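Cysteine hydrolase (Staphylococcus aureus, PDB 6KUA) catalyses the hydrolysis of nicotinamide to nicotinate and ammonia, as a nicotinamidase of the isochorismatase-like cysteine hydrolase family. Local coordinates at the interface of chains A and B. Sequence-based numbering; all coordinates share one arbitrary frame. Chains: chain A/B, Cysteine hydrolase.

The interface of chains A and B. Residues chain A 107, 135-136, 139-140; chain B 143, 146, 173, 177-178.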
ATOM      1  N   TYR A 107       3.593   9.794 -10.731  1.00 19.80           N
ATOM      2  CA  TYR A 107       5.026  10.085 -10.706  1.00 20.64           C
ATOM      3  C   TYR A 107       5.802   8.977  -9.997  1.00 21.94           C
ATOM      4  O   TYR A 107       6.882   8.579 -10.451  1.00 21.11           O
ATOM      5  CB  TYR A 107       5.296  11.416 -10.000  1.00 20.58           C
ATOM      6  CG  TYR A 107       4.457  12.600 -10.458  1.00 18.18           C
ATOM      7  CD1 TYR A 107       4.496  13.049 -11.770  1.00 23.22           C
ATOM      8  CD2 TYR A 107       3.650  13.285  -9.554  1.00 22.78           C
ATOM      9  CE1 TYR A 107       3.727  14.143 -12.180  1.00 21.49           C
ATOM     10  CE2 TYR A 107       2.891  14.377  -9.939  1.00 21.23           C
ATOM     11  CZ  TYR A 107       2.938  14.805 -11.250  1.00 26.76           C
ATOM     12  OH  TYR A 107       2.177  15.888 -11.623  1.00 25.19           O
ATOM     13  N   ASP A 135      13.172  16.426  -8.951  1.00 20.63           N
ATOM     14  CA  ASP A 135      12.264  16.845  -7.894  1.00 22.61           C
ATOM     15  C   ASP A 135      10.812  16.470  -8.180  1.00 22.82           C
ATOM     16  O   ASP A 135       9.912  16.982  -7.501  1.00 23.84           O
ATOM     17  CB  ASP A 135      12.394  18.360  -7.652  1.00 19.34           C
ATOM     18  CG  ASP A 135      12.072  19.181  -8.906  1.00 28.94           C
ATOM     19  OD1 ASP A 135      12.450  18.753 -10.019  1.00 29.80           O
ATOM     20  OD2 ASP A 135      11.434  20.246  -8.791  1.00 29.75           O
ATOM     21  N   ILE A 136      10.553  15.591  -9.156  1.00 21.54           N
ATOM     22  CA  ILE A 136       9.197  15.068  -9.354  1.00 21.01           C
ATOM     23  C   ILE A 136       9.229  13.536  -9.321  1.00 21.33           C
ATOM     24  O   ILE A 136       9.133  12.936  -8.247  1.00 16.67           O
ATOM     25  CB  ILE A 136       8.563  15.613 -10.652  1.00 19.89           C
ATOM     26  CG1 ILE A 136       8.800  17.128 -10.737  1.00 23.79           C
ATOM     27  CG2 ILE A 136       7.058  15.320 -10.695  1.00 22.16           C
ATOM     28  CD1 ILE A 136       8.195  17.811 -11.919  1.00 25.46           C
ATOM     29  N   LEU A 139      12.016  12.087  -7.185  1.00 19.64           N
ATOM     30  CA  LEU A 139      11.752  12.373  -5.775  1.00 18.39           C
ATOM     31  C   LEU A 139      10.647  11.475  -5.229  1.00 16.12           C
ATOM     32  O   LEU A 139      10.800  10.853  -4.171  1.00 16.98           O
ATOM     33  CB  LEU A 139      11.365  13.854  -5.608  1.00 18.42           C
ATOM     34  CG  LEU A 139      10.707  14.227  -4.269  1.00 18.11           C
ATOM     35  CD1 LEU A 139      11.749  14.272  -3.175  1.00 15.54           C
ATOM     36  CD2 LEU A 139       9.944  15.577  -4.336  1.00 16.42           C
ATOM     37  N   HIS A 140       9.512  11.411  -5.936  1.00 15.63           N
ATOM     38  CA  HIS A 140       8.404  10.577  -5.480  1.00 17.42           C
ATOM     39  C   HIS A 140       8.812   9.109  -5.417  1.00 16.59           C
ATOM     40  O   HIS A 140       8.430   8.390  -4.484  1.00 18.42           O
ATOM     41  CB  HIS A 140       7.189  10.758  -6.394  1.00 12.91           C
ATOM     42  CG  HIS A 140       6.518  12.096  -6.263  1.00 18.97           C
ATOM     43  ND1 HIS A 140       5.154  12.253  -6.389  1.00 17.84           N
ATOM     44  CD2 HIS A 140       7.019  13.339  -6.044  1.00 18.71           C
ATOM     45  CE1 HIS A 140       4.841  13.532  -6.250  1.00 19.08           C
ATOM     46  NE2 HIS A 140       5.951  14.212  -6.035  1.00 17.49           N
TER
ATOM     47  N   ILE B 143       2.137  14.123  -0.802  1.00 16.70           N
ATOM     48  CA  ILE B 143       2.333  13.218  -1.937  1.00 15.76           C
ATOM     49  C   ILE B 143       1.473  11.973  -1.792  1.00 18.67           C
ATOM     50  O   ILE B 143       0.845  11.516  -2.757  1.00 21.64           O
ATOM     51  CB  ILE B 143       3.824  12.845  -2.084  1.00 19.97           C
ATOM     52  CG1 ILE B 143       4.624  14.071  -2.509  1.00 20.51           C
ATOM     53  CG2 ILE B 143       3.990  11.701  -3.094  1.00 18.06           C
ATOM     54  CD1 ILE B 143       6.149  13.857  -2.468  1.00 18.22           C
ATOM     55  N   TYR B 146      -2.013  12.951  -2.515  1.00 21.53           N
ATOM     56  CA  TYR B 146      -2.178  13.113  -3.956  1.00 20.42           C
ATOM     57  C   TYR B 146      -2.337  11.765  -4.657  1.00 23.95           C
ATOM     58  O   TYR B 146      -3.263  11.571  -5.454  1.00 26.07           O
ATOM     59  CB  TYR B 146      -0.985  13.882  -4.531  1.00 17.55           C
ATOM     60  CG  TYR B 146      -0.903  13.824  -6.051  1.00 20.98           C
ATOM     61  CD1 TYR B 146      -1.656  14.685  -6.842  1.00 20.73           C
ATOM     62  CD2 TYR B 146      -0.081  12.893  -6.689  1.00 20.00           C
ATOM     63  CE1 TYR B 146      -1.584  14.639  -8.244  1.00 21.99           C
ATOM     64  CE2 TYR B 146      -0.008  12.821  -8.071  1.00 20.61           C
ATOM     65  CZ  TYR B 146      -0.761  13.704  -8.849  1.00 23.94           C
ATOM     66  OH  TYR B 146      -0.685  13.630 -10.222  1.00 21.64           O
ATOM     67  N   HIS B 173       5.737  23.026  -5.498  1.00 23.29           N
ATOM     68  CA  HIS B 173       5.492  21.631  -5.850  1.00 21.39           C
ATOM     69  C   HIS B 173       4.035  21.267  -5.604  1.00 20.69           C
ATOM     70  O   HIS B 173       3.386  20.657  -6.461  1.00 20.92           O
ATOM     71  CB  HIS B 173       6.426  20.703  -5.060  1.00 19.84           C
ATOM     72  CG  HIS B 173       6.329  19.260  -5.457  1.00 20.48           C
ATOM     73  ND1 HIS B 173       6.975  18.743  -6.562  1.00 20.10           N
ATOM     74  CD2 HIS B 173       5.678  18.218  -4.884  1.00 17.48           C
ATOM     75  CE1 HIS B 173       6.737  17.443  -6.640  1.00 20.21           C
ATOM     76  NE2 HIS B 173       5.942  17.103  -5.642  1.00 15.70           N
ATOM     77  N   SER B 177       2.595  20.375  -9.245  1.00 27.45           N
ATOM     78  CA  SER B 177       2.643  18.931  -9.443  1.00 20.70           C
ATOM     79  C   SER B 177       1.507  18.188  -8.787  1.00 23.07           C
ATOM     80  O   SER B 177       1.033  17.202  -9.347  1.00 22.63           O
ATOM     81  CB  SER B 177       3.966  18.361  -8.923  1.00 20.97           C
ATOM     82  OG  SER B 177       5.020  18.711  -9.802  1.00 22.50           O
ATOM     83  N   LEU B 178       1.069  18.614  -7.607  1.00 22.84           N
ATOM     84  CA  LEU B 178       0.028  17.896  -6.884  1.00 24.78           C
ATOM     85  C   LEU B 178      -1.356  18.487  -7.123  1.00 28.97           C
ATOM     86  O   LEU B 178      -2.341  17.964  -6.586  1.00 24.73           O
ATOM     87  CB  LEU B 178       0.337  17.869  -5.377  1.00 21.61           C
ATOM     88  CG  LEU B 178       1.739  17.382  -4.953  1.00 21.39           C
ATOM     89  CD1 LEU B 178       1.781  17.010  -3.489  1.00 19.45           C
ATOM     90  CD2 LEU B 178       2.234  16.220  -5.805  1.00 17.96           C
TER
HETATM   91  O   HOH W   1       8.594  20.620  -8.246  1.00 27.35           O
HETATM   92  O   HOH W   2       4.432  17.908 -12.431  1.00 34.02           O
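A:His140, on helix 137-147, meets B:His173, on helix 164-176, while A:Tyr107 meets B:Ser177, both in loops, the tyrosine with helix-like backbone angles and the serine, just past helix 164-176, with a more extended phi (-104°). In this isochorismatase-family nicotinamidase the two-fold interface, possibly that of a biological dimer, illustrates how a few polar pairs can be set among apolar flanks. A:His140 NE2 and B:His173 NE2 share a nearly straight hydrogen bond of 2.9 Å, one nitrogen donating and the other accepting. The side chains come from opposite directions and meet at their NE2-bearing edges, the ring planes 60° apart; B:His173 NE2 lies in the plane of A:His140. A chi1 of -174° turns the B:His173 imidazole away from its backbone nitrogen and toward A:His140, and its ND1 binds a water that also contacts A:Asp135 OD2; bonds at both ring nitrogens probably fix its rotation. B:Ile143 CD1 sits over one face of A:His140, 3.8 Å from the ring centroid, while B:Leu178 CD2 packs in plane at the edge, 3.8 Å from A:His140 CE1. A:Tyr107 OH donates a 2.9 Å hydrogen bond to the backbone B:Ser177 O, in the carbonyl plane and on a lone pair. A second water joins this phenol hydroxyl to B:Ser177 OG. Within chain A, A:Ile136 CG2 lies above the rim of one A:Tyr107 ring face; B:Tyr146 crosses A:Tyr107 at about a right angle, its CE2 3.8 Å from A:Tyr107 CE2.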